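Local coordinates for putative capsular polysaccharide biosynthesis protein (Streptococcus pneumoniae serotype 4, PDB 6EWJ) that is a probable pyridoxal phosphate-dependent sugar aminotransferase of the DegT/DnrJ/EryC1 family, acting in pneumococcal teichoic acid biosynthesis, at residues 226-229 with 230-234; 42-45 with 46-50; 355-358 with 359-362; 90-93 with 94-97. One frame throughout, in Å; residues are numbered along the deposited sequence.

Contact 1 (226-229 with 230-234); sequences EEMY and KEFQI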
loop_
_atom_site.group_PDB
_atom_site.type_symbol
_atom_site.label_atom_id
_atom_site.label_comp_id
_atom_site.label_asym_id
_atom_site.label_seq_id
_atom_site.Cartn_x
_atom_site.Cartn_y
_atom_site.Cartn_z
ATOM N N GLU A 226 -11.363 8.394 -18.767
ATOM C CA GLU A 226 -11.295 9.308 -17.602
ATOM C C GLU A 226 -12.092 8.768 -16.430
ATOM O O GLU A 226 -11.637 8.867 -15.272
ATOM C CB GLU A 226 -11.759 10.728 -17.952
ATOM C CG GLU A 226 -10.796 11.527 -18.811
ATOM C CD GLU A 226 -9.427 11.746 -18.179
ATOM O OE1 GLU A 226 -9.292 11.854 -16.947
ATOM O OE2 GLU A 226 -8.440 11.812 -18.934
ATOM N N GLU A 227 -13.279 8.216 -16.715
ATOM C CA GLU A 227 -14.141 7.615 -15.668
ATOM C C GLU A 227 -13.417 6.415 -15.029
ATOM O O GLU A 227 -13.418 6.255 -13.804
ATOM C CB GLU A 227 -15.502 7.203 -16.258
ATOM C CG GLU A 227 -16.477 6.483 -15.324
ATOM C CD GLU A 227 -17.737 5.995 -16.042
ATOM O OE1 GLU A 227 -18.050 6.476 -17.163
ATOM O OE2 GLU A 227 -18.447 5.113 -15.498
ATOM N N MET A 228 -12.805 5.578 -15.867
ATOM C CA MET A 228 -12.108 4.373 -15.385
ATOM C C MET A 228 -10.903 4.773 -14.545
ATOM O O MET A 228 -10.643 4.206 -13.499
ATOM C CB MET A 228 -11.652 3.504 -16.566
ATOM C CG MET A 228 -10.908 2.247 -16.185
ATOM S SD MET A 228 -11.888 1.019 -15.260
ATOM C CE MET A 228 -12.823 0.248 -16.564
ATOM N N TYR A 229 -10.175 5.771 -15.029
ATOM C CA TYR A 229 -9.018 6.312 -14.318
ATOM C C TYR A 229 -9.465 6.813 -12.973
ATOM O O TYR A 229 -8.861 6.479 -11.971
ATOM C CB TYR A 229 -8.372 7.466 -15.091
ATOM C CG TYR A 229 -7.177 8.119 -14.406
ATOM C CD1 TYR A 229 -5.905 7.537 -14.454
ATOM C CD2 TYR A 229 -7.316 9.303 -13.710
ATOM C CE1 TYR A 229 -4.816 8.128 -13.856
ATOM C CE2 TYR A 229 -6.220 9.904 -13.084
ATOM C CZ TYR A 229 -4.982 9.319 -13.174
ATOM O OH TYR A 229 -3.894 9.877 -12.547
ATOM N N LYS A 230 -10.523 7.615 -12.953
ATOM C CA LYS A 230 -11.058 8.153 -11.680
ATOM C C LYS A 230 -11.486 7.048 -10.648
ATOM O O LYS A 230 -11.222 7.179 -9.436
ATOM C CB LYS A 230 -12.199 9.125 -11.976
ATOM C CG LYS A 230 -12.747 9.836 -10.767
ATOM C CD LYS A 230 -13.714 10.987 -11.126
ATOM C CE LYS A 230 -14.474 11.392 -9.805
ATOM N NZ LYS A 230 -13.577 11.974 -8.755
ATOM N N GLU A 231 -12.039 5.939 -11.125
ATOM C CA GLU A 231 -12.424 4.810 -10.242
ATOM C C GLU A 231 -11.222 4.138 -9.569
ATOM O O GLU A 231 -11.279 3.770 -8.384
ATOM C CB GLU A 231 -13.254 3.748 -10.997
ATOM C CG GLU A 231 -14.728 4.153 -11.121
ATOM C CD GLU A 231 -15.610 3.200 -11.934
ATOM O OE1 GLU A 231 -15.414 1.984 -11.871
ATOM O OE2 GLU A 231 -16.514 3.705 -12.657
ATOM N N PHE A 232 -10.130 3.975 -10.300
ATOM C CA PHE A 232 -8.881 3.441 -9.694
ATOM C C PHE A 232 -8.319 4.390 -8.649
ATOM O O PHE A 232 -7.883 3.964 -7.553
ATOM C CB PHE A 232 -7.806 3.190 -10.729
ATOM C CG PHE A 232 -7.931 1.887 -11.441
ATOM C CD1 PHE A 232 -7.342 0.761 -10.945
ATOM C CD2 PHE A 232 -8.627 1.794 -12.626
ATOM C CE1 PHE A 232 -7.464 -0.453 -11.620
ATOM C CE2 PHE A 232 -8.728 0.593 -13.311
ATOM C CZ PHE A 232 -8.159 -0.534 -12.805
ATOM N N GLN A 233 -8.311 5.690 -9.000
ATOM C CA GLN A 233 -7.795 6.723 -8.111
ATOM C C GLN A 233 -8.482 6.690 -6.777
ATOM O O GLN A 233 -7.809 6.701 -5.736
ATOM C CB GLN A 233 -7.913 8.135 -8.729
ATOM C CG GLN A 233 -6.857 8.434 -9.766
ATOM C CD GLN A 233 -5.411 8.293 -9.315
ATOM O OE1 GLN A 233 -4.564 7.864 -10.106
ATOM N NE2 GLN A 233 -5.113 8.630 -8.072
ATOM N N ILE A 234 -9.810 6.609 -6.830
ATOM C CA ILE A 234 -10.683 6.599 -5.675
ATOM C C ILE A 234 -10.432 5.367 -4.785
ATOM O O ILE A 234 -10.313 5.460 -3.562
ATOM C CB ILE A 234 -12.141 6.689 -6.140
ATOM C CG1 ILE A 234 -12.474 8.125 -6.578
ATOM C CG2 ILE A 234 -13.151 6.329 -5.041
ATOM C CD1 ILE A 234 -11.345 8.933 -7.211
#
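Met228 and Phe232 sit one turn apart on helix 225-236, whose i to i+4 backbone bonds run unbroken here, from Lys230 N to Glu226 O (2.9 Å) through Gln233 N to Tyr229 O (3.1 Å). The thioether of Met228 approaches the Phe232 ring obliquely, SD 3.7 Å from CE2 and 72° off the ring normal, a Met-aromatic contact. Met228 CG lies in the plane of that ring at its edge. One residue further round the helix, Gln233 CG lies over one face of the Tyr229 ring, a CH-pi contact at 4.1 Å from the centroid. The bend at chi2 (-56°) then swings the amide obliquely across the ring toward its hydroxyl end, with OE1 3.2 Å from Tyr229 OH.

The buried side of this helix rests on the aminotransferase core: Phe232 packs on Leu70, Ile71 and Val74 of helix 64-74, and Tyr229 on Trp217 of strand 213-217. Tyr229 OH is hydrogen-bonded to Glu46 on helix 40-53, and Lys57 makes a cation-pi contact with the Tyr229 ring.

Glu227 and Glu231 run alongside each other, their carboxylate planes 50° apart and their OE2 atoms separated by 3.7 Å. Lys163 forms salt bridges to both OE2 atoms, which probably offsets the repulsion between the two acids.

Contact 2 (42-45 with 46-50); sequences TKEL and ERRLS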
loop_
_atom_site.group_PDB
_atom_site.type_symbol
_atom_site.label_atom_id
_atom_site.label_comp_id
_atom_site.label_asym_id
_atom_site.label_seq_id
_atom_site.Cartn_x
_atom_site.Cartn_y
_atom_site.Cartn_z
ATOM N N THR A 42 4.192 11.861 -10.502
ATOM C CA THR A 42 3.371 10.647 -10.670
ATOM C C THR A 42 2.427 10.740 -11.896
ATOM O O THR A 42 2.375 9.833 -12.684
ATOM C CB THR A 42 2.641 10.241 -9.362
ATOM O OG1 THR A 42 3.620 9.928 -8.368
ATOM C CG2 THR A 42 1.752 9.021 -9.559
ATOM N N LYS A 43 1.779 11.892 -12.072
ATOM C CA LYS A 43 0.912 12.130 -13.233
ATOM C C LYS A 43 1.742 12.101 -14.526
ATOM O O LYS A 43 1.336 11.492 -15.494
ATOM C CB LYS A 43 0.082 13.427 -13.088
ATOM C CG LYS A 43 -0.715 13.549 -11.774
ATOM C CD LYS A 43 -1.365 12.251 -11.296
ATOM C CE LYS A 43 -2.285 12.452 -10.093
ATOM N NZ LYS A 43 -2.801 11.199 -9.459
ATOM N N GLU A 44 2.928 12.679 -14.512
ATOM C CA GLU A 44 3.794 12.699 -15.709
ATOM C C GLU A 44 4.259 11.268 -15.996
ATOM O O GLU A 44 4.282 10.878 -17.152
ATOM C CB GLU A 44 4.985 13.650 -15.521
ATOM C CG GLU A 44 5.972 13.759 -16.682
ATOM C CD GLU A 44 5.419 14.397 -17.959
ATOM O OE1 GLU A 44 4.243 14.835 -18.001
ATOM O OE2 GLU A 44 6.158 14.424 -18.965
ATOM N N LEU A 45 4.550 10.483 -14.953
ATOM C CA LEU A 45 4.974 9.082 -15.186
ATOM C C LEU A 45 3.865 8.238 -15.826
ATOM O O LEU A 45 4.114 7.493 -16.774
ATOM C CB LEU A 45 5.503 8.402 -13.924
ATOM C CG LEU A 45 5.952 6.928 -14.131
ATOM C CD1 LEU A 45 7.091 6.760 -15.147
ATOM C CD2 LEU A 45 6.310 6.319 -12.798
ATOM N N GLU A 46 2.650 8.438 -15.341
ATOM C CA GLU A 46 1.489 7.776 -15.904
ATOM C C GLU A 46 1.330 8.149 -17.390
ATOM O O GLU A 46 0.996 7.298 -18.211
ATOM C CB GLU A 46 0.232 8.156 -15.144
ATOM C CG GLU A 46 0.194 7.582 -13.712
ATOM C CD GLU A 46 -0.977 8.055 -12.903
ATOM O OE1 GLU A 46 -1.629 9.035 -13.312
ATOM O OE2 GLU A 46 -1.270 7.443 -11.828
ATOM N N ARG A 47 1.426 9.445 -17.676
ATOM C CA ARG A 47 1.314 9.942 -19.076
ATOM C C ARG A 47 2.371 9.279 -19.979
ATOM O O ARG A 47 2.032 8.693 -21.007
ATOM C CB ARG A 47 1.403 11.472 -19.092
ATOM C CG ARG A 47 0.149 12.141 -18.502
ATOM C CD ARG A 47 0.005 13.650 -18.877
ATOM N NE ARG A 47 1.032 14.501 -18.270
ATOM C CZ ARG A 47 1.016 14.979 -17.019
ATOM N NH1 ARG A 47 -0.020 14.732 -16.225
ATOM N NH2 ARG A 47 2.029 15.713 -16.568
ATOM N N ARG A 48 3.636 9.332 -19.574
ATOM C CA ARG A 48 4.722 8.737 -20.345
ATOM C C ARG A 48 4.596 7.201 -20.500
ATOM O O ARG A 48 4.873 6.652 -21.550
ATOM C CB ARG A 48 6.068 9.133 -19.735
ATOM C CG ARG A 48 6.384 10.628 -19.879
ATOM C CD ARG A 48 7.770 10.958 -19.374
ATOM N NE ARG A 48 8.734 10.151 -20.114
ATOM C CZ ARG A 48 9.945 9.772 -19.688
ATOM N NH1 ARG A 48 10.426 10.172 -18.504
ATOM N NH2 ARG A 48 10.701 9.022 -20.485
ATOM N N LEU A 49 4.176 6.532 -19.423
ATOM C CA LEU A 49 3.991 5.098 -19.468
ATOM C C LEU A 49 2.867 4.687 -20.442
ATOM O O LEU A 49 3.024 3.710 -21.179
ATOM C CB LEU A 49 3.735 4.547 -18.038
ATOM C CG LEU A 49 4.939 4.405 -17.132
ATOM C CD1 LEU A 49 4.463 3.929 -15.734
ATOM C CD2 LEU A 49 5.946 3.409 -17.699
ATOM N N SER A 50 1.774 5.462 -20.435
ATOM C CA SER A 50 0.630 5.260 -21.354
ATOM C C SER A 50 1.058 5.329 -22.831
ATOM O O SER A 50 0.717 4.462 -23.624
ATOM C CB SER A 50 -0.478 6.268 -21.107
ATOM O OG SER A 50 -1.066 6.118 -19.837
HETATM O O HOH W 1 -1.996 8.746 -9.519
#
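Glu44 and Arg47 form the salt bridge of this helical turn: Arg47 NH2 donates to Glu44 OE1 at 2.8 Å, while NE makes a weak bond to the same oxygen at 3.2 Å. Both donors thus converge on one carboxylate oxygen, and OE1 receives NH2 on its anti lone pair, away from OE2. The grip is skewed, since OE1 lies 27° out of the guanidinium plane and the two flat groups are turned 60° apart. A bend at chi3 (-68°) folds Arg47 back along its own helix, bringing one face of the guanidinium over Lys43 O and Glu44 CA.

A second charged pair is joined through water. Lys43 and Glu46 extend alongside each other, and a water accepts from Lys43 NZ at 2.6 Å and donates to Glu46 OE2 at 2.7 Å. The other oxygen, OE1, has Tyr229 as its partner, and OE2 also receives Cys60 N.

Backbone bonds of the i to i+4 kind tie residues 42-45 to 46-49. One turn on, Glu46 O takes both Ser50 N and, at 2.9 Å, Ser50 OG, from opposite faces of its plane.

Apolar packing marks the inward side of helix 40-53, where Leu45 CG meets Leu49 CD1 at 3.7 Å and both leucines lie on Cys60 of strand 58-61.

The buried carboxylate of Glu46, held by a tyrosine hydroxyl, a backbone N-H and a water shared with lysine, is probably stabilised as the anion.

Contact 3 (355-358 with 359-362); sequences PLLT and AYKN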
loop_
_atom_site.group_PDB
_atom_site.type_symbol
_atom_site.label_atom_id
_atom_site.label_comp_id
_atom_site.label_asym_id
_atom_site.label_seq_id
_atom_site.Cartn_x
_atom_site.Cartn_y
_atom_site.Cartn_z
ATOM N N PRO A 355 0.192 -25.148 -6.102
ATOM C CA PRO A 355 -0.239 -26.259 -5.266
ATOM C C PRO A 355 0.827 -26.824 -4.365
ATOM O O PRO A 355 0.465 -27.517 -3.458
ATOM C CB PRO A 355 -0.704 -27.303 -6.276
ATOM C CG PRO A 355 -1.099 -26.510 -7.468
ATOM C CD PRO A 355 -0.093 -25.429 -7.527
ATOM N N LEU A 356 2.111 -26.467 -4.568
ATOM C CA LEU A 356 3.158 -26.878 -3.610
ATOM C C LEU A 356 3.166 -26.046 -2.337
ATOM O O LEU A 356 3.687 -26.504 -1.345
ATOM C CB LEU A 356 4.561 -26.854 -4.218
ATOM C CG LEU A 356 4.983 -27.964 -5.221
ATOM C CD1 LEU A 356 6.477 -27.867 -5.524
ATOM C CD2 LEU A 356 4.668 -29.335 -4.696
ATOM N N LEU A 357 2.575 -24.854 -2.390
ATOM C CA LEU A 357 2.640 -23.862 -1.312
ATOM C C LEU A 357 1.530 -24.157 -0.298
ATOM O O LEU A 357 0.387 -24.441 -0.671
ATOM C CB LEU A 357 2.515 -22.464 -1.873
ATOM C CG LEU A 357 3.480 -22.058 -3.005
ATOM C CD1 LEU A 357 3.032 -20.739 -3.621
ATOM C CD2 LEU A 357 4.954 -22.030 -2.577
ATOM N N THR A 358 1.890 -24.127 0.972
ATOM C CA THR A 358 0.932 -24.343 2.053
ATOM C C THR A 358 -0.391 -23.601 1.934
ATOM O O THR A 358 -1.439 -24.200 2.103
ATOM C CB THR A 358 1.629 -24.028 3.405
ATOM O OG1 THR A 358 2.742 -24.930 3.563
ATOM C CG2 THR A 358 0.678 -24.080 4.627
ATOM N N ALA A 359 -0.348 -22.321 1.597
ATOM C CA ALA A 359 -1.559 -21.533 1.481
ATOM C C ALA A 359 -2.579 -22.117 0.517
ATOM O O ALA A 359 -3.780 -22.086 0.789
ATOM C CB ALA A 359 -1.199 -20.109 1.059
ATOM N N TYR A 360 -2.094 -22.645 -0.621
ATOM C CA TYR A 360 -2.983 -23.141 -1.669
ATOM C C TYR A 360 -3.333 -24.609 -1.460
ATOM O O TYR A 360 -4.469 -25.042 -1.719
ATOM C CB TYR A 360 -2.375 -22.855 -3.054
ATOM C CG TYR A 360 -2.173 -21.359 -3.223
ATOM C CD1 TYR A 360 -3.246 -20.525 -3.273
ATOM C CD2 TYR A 360 -0.895 -20.786 -3.207
ATOM C CE1 TYR A 360 -3.085 -19.136 -3.392
ATOM C CE2 TYR A 360 -0.710 -19.393 -3.321
ATOM C CZ TYR A 360 -1.801 -18.573 -3.422
ATOM O OH TYR A 360 -1.672 -17.194 -3.506
ATOM N N LYS A 361 -2.382 -25.368 -0.948
ATOM C CA LYS A 361 -2.675 -26.695 -0.367
ATOM C C LYS A 361 -3.857 -26.595 0.577
ATOM O O LYS A 361 -4.772 -27.456 0.571
ATOM C CB LYS A 361 -1.458 -27.158 0.451
ATOM C CG LYS A 361 -0.404 -27.945 -0.298
ATOM C CD LYS A 361 0.776 -28.310 0.648
ATOM C CE LYS A 361 1.282 -29.715 0.522
ATOM N NZ LYS A 361 2.737 -29.821 0.887
ATOM N N ASN A 362 -3.799 -25.588 1.459
ATOM C CA ASN A 362 -4.835 -25.388 2.474
ATOM C C ASN A 362 -6.187 -25.025 1.900
ATOM O O ASN A 362 -7.191 -25.190 2.551
ATOM C CB ASN A 362 -4.375 -24.341 3.496
ATOM C CG ASN A 362 -3.385 -24.917 4.531
ATOM O OD1 ASN A 362 -3.096 -26.096 4.518
ATOM N ND2 ASN A 362 -2.821 -24.048 5.368
#
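This is a helix N-terminus contact, in which the loop after helix 330-342 turns into the short helix 358-361 at the subunit interface. Leu357 occupies the N-cap position, and its carbonyl opens the helix: Lys361 N donates to Leu357 O at 2.9 Å, nearly straight (171°), while Tyr360 N adds a weak bond to the same oxygen. Thr358 O then takes Asn362 N at 2.8 Å.

Leu357 and Tyr360 lie side by side, with Leu357 CD1 in the plane of the tyrosine ring, at its edge, 3.9 Å from CD2. One turn apart on the same face, Thr358 CG2 lies alongside the Asn362 amide and touches ND2 at 3.6 Å. The Lys361 chain turns back over the preceding turn, its CG 3.3 Å from Pro355 O.

Tyr360 OH is hydrogen-bonded to Thr91, and Leu357 packs on Ile257 of the second subunit. Leu357 lies about 7 Å, side chain to side chain, from Tyr351, a residue of the pyridoxal phosphate site. The leucine at the N-cap position has no side-chain acceptor, and the helical bonds start at its carbonyl. The Thr358 hydroxyl is hydrogen-bonded to Asp256 of the second subunit, so this first turn is linked to the dimer interface by a polar bond.

Contact 4 (90-93 with 94-97); sequences YTAS and CSVI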
loop_
_atom_site.group_PDB
_atom_site.type_symbol
_atom_site.label_atom_id
_atom_site.label_comp_id
_atom_site.label_asym_id
_atom_site.label_seq_id
_atom_site.Cartn_x
_atom_site.Cartn_y
_atom_site.Cartn_z
ATOM N N TYR A 90 3.736 -16.868 -9.852
ATOM C CA TYR A 90 4.061 -16.340 -8.562
ATOM C C TYR A 90 2.803 -16.228 -7.684
ATOM O O TYR A 90 1.708 -15.966 -8.202
ATOM C CB TYR A 90 4.695 -14.954 -8.729
ATOM C CG TYR A 90 5.205 -14.353 -7.416
ATOM C CD1 TYR A 90 6.140 -15.021 -6.618
ATOM C CD2 TYR A 90 4.825 -13.068 -7.030
ATOM C CE1 TYR A 90 6.623 -14.460 -5.422
ATOM C CE2 TYR A 90 5.296 -12.512 -5.830
ATOM C CZ TYR A 90 6.185 -13.209 -5.036
ATOM O OH TYR A 90 6.662 -12.590 -3.872
ATOM N N THR A 91 2.949 -16.388 -6.363
ATOM C CA THR A 91 1.785 -16.339 -5.488
ATOM C C THR A 91 0.882 -15.083 -5.672
ATOM O O THR A 91 -0.344 -15.190 -5.563
ATOM C CB THR A 91 2.150 -16.459 -3.987
ATOM O OG1 THR A 91 0.948 -16.459 -3.222
ATOM C CG2 THR A 91 3.077 -15.349 -3.509
ATOM N N ALA A 92 1.506 -13.917 -5.883
ATOM C CA ALA A 92 0.786 -12.663 -6.024
ATOM C C ALA A 92 -0.274 -12.630 -7.163
ATOM O O ALA A 92 -1.276 -11.911 -7.021
ATOM C CB ALA A 92 1.755 -11.545 -6.176
ATOM N N SER A 93 -0.091 -13.435 -8.221
ATOM C CA SER A 93 -1.113 -13.545 -9.280
ATOM C C SER A 93 -2.426 -14.116 -8.718
ATOM O O SER A 93 -3.482 -13.846 -9.272
ATOM C CB SER A 93 -0.644 -14.410 -10.486
ATOM O OG SER A 93 0.739 -14.237 -10.811
ATOM N N CYS A 94 -2.333 -14.938 -7.689
ATOM C CA CYS A 94 -3.438 -15.688 -7.140
ATOM C C CYS A 94 -3.998 -15.151 -5.840
ATOM O O CYS A 94 -5.221 -15.204 -5.609
ATOM C CB CYS A 94 -2.989 -17.134 -6.956
ATOM S SG CYS A 94 -4.378 -18.287 -6.691
ATOM N N SER A 95 -3.113 -14.679 -4.967
ATOM C CA SER A 95 -3.515 -14.188 -3.659
ATOM C C SER A 95 -4.553 -13.079 -3.738
ATOM O O SER A 95 -5.465 -13.025 -2.921
ATOM C CB SER A 95 -2.313 -13.649 -2.891
ATOM O OG SER A 95 -1.717 -12.573 -3.559
ATOM N N VAL A 96 -4.460 -12.245 -4.751
ATOM C CA VAL A 96 -5.439 -11.154 -4.907
ATOM C C VAL A 96 -6.860 -11.650 -5.158
ATOM O O VAL A 96 -7.816 -10.959 -4.847
ATOM C CB VAL A 96 -5.013 -10.143 -6.018
ATOM C CG1 VAL A 96 -3.644 -9.501 -5.711
ATOM C CG2 VAL A 96 -5.016 -10.760 -7.376
ATOM N N ILE A 97 -6.985 -12.841 -5.754
ATOM C CA ILE A 97 -8.276 -13.465 -5.993
ATOM C C ILE A 97 -8.916 -13.743 -4.657
ATOM O O ILE A 97 -10.110 -13.432 -4.430
ATOM C CB ILE A 97 -8.143 -14.766 -6.780
ATOM C CG1 ILE A 97 -7.459 -14.501 -8.145
ATOM C CG2 ILE A 97 -9.515 -15.399 -6.975
ATOM C CD1 ILE A 97 -6.948 -15.735 -8.832
#
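Thr91 O is the hub where residues 90-93 meet 94-97: it accepts Ser95 N at 2.9 Å, nearly straight on, and Cys94 N at 2.9 Å from 48° above the carbonyl plane. The i to i+3 and i to i+4 bonds share one oxygen, as at the first turn of a helix. Round this pair, side chains touch mostly backbone. Ser95 OG, set between its own backbone N and carbonyl carbon (chi1 61°), lies 3.5 Å from Ala92 CA. Val96 brings CG1 to 3.6 Å from Ala92 O, and Cys94 CB lies 3.6 Å from Thr91 O. At the start of the turn, Thr91 CG2 stands over the centre of the Tyr90 ring, 4.0 Å above its plane.

In the next shell, Thr91 OG1 has Tyr360 as its outside partner, and Ser93 OG is hydrogen-bonded to Thr89 and Asp176, which fixes both hydroxyls. Helix 92-99 is the crossover of the beta-alpha-beta unit between strands 82-86 and 103-107; Cys94 and Ile97 pack on Val85 and Pro104, and Val96 on helix 64-74. On the dimer side, Tyr90 packs on Tyr255 of the second subunit and Ser95 on Pro260 of that subunit. The side chain of Ala92 is about 4 Å from that of Thr65, a pyridoxal phosphate-binding residue, so this turn borders the cofactor site, though no cofactor is bound to this chain.

Ser93 O is buried with no partner in the model. Ile97 N, its usual i to i+4 donor, bonds Cys94 O instead, so the helical bonding is irregular here.

From the N terminus the order is contact 2, contact 4, contact 1, contact 3. Each is one continuous stretch that closes only a local turn, in contact 3 the entry from a loop into helix 358-361, so the four follow in series and none nest or cross. Contacts 2 and 1 join directly, helix 40-53 against helix 225-236, through Tyr229 OH and Glu46 OE1 (2.5 Å, a probable hydrogen bond). Contacts 4 and 3 meet likewise through Thr91 OG1 and Tyr360 OH at 2.7 Å, tying the crossover helix 92-99 to helix 358-361; both touch the second subunit. Contacts 2 and 3 lie on opposite sides of the chain's centre, their centres about 38 Å apart.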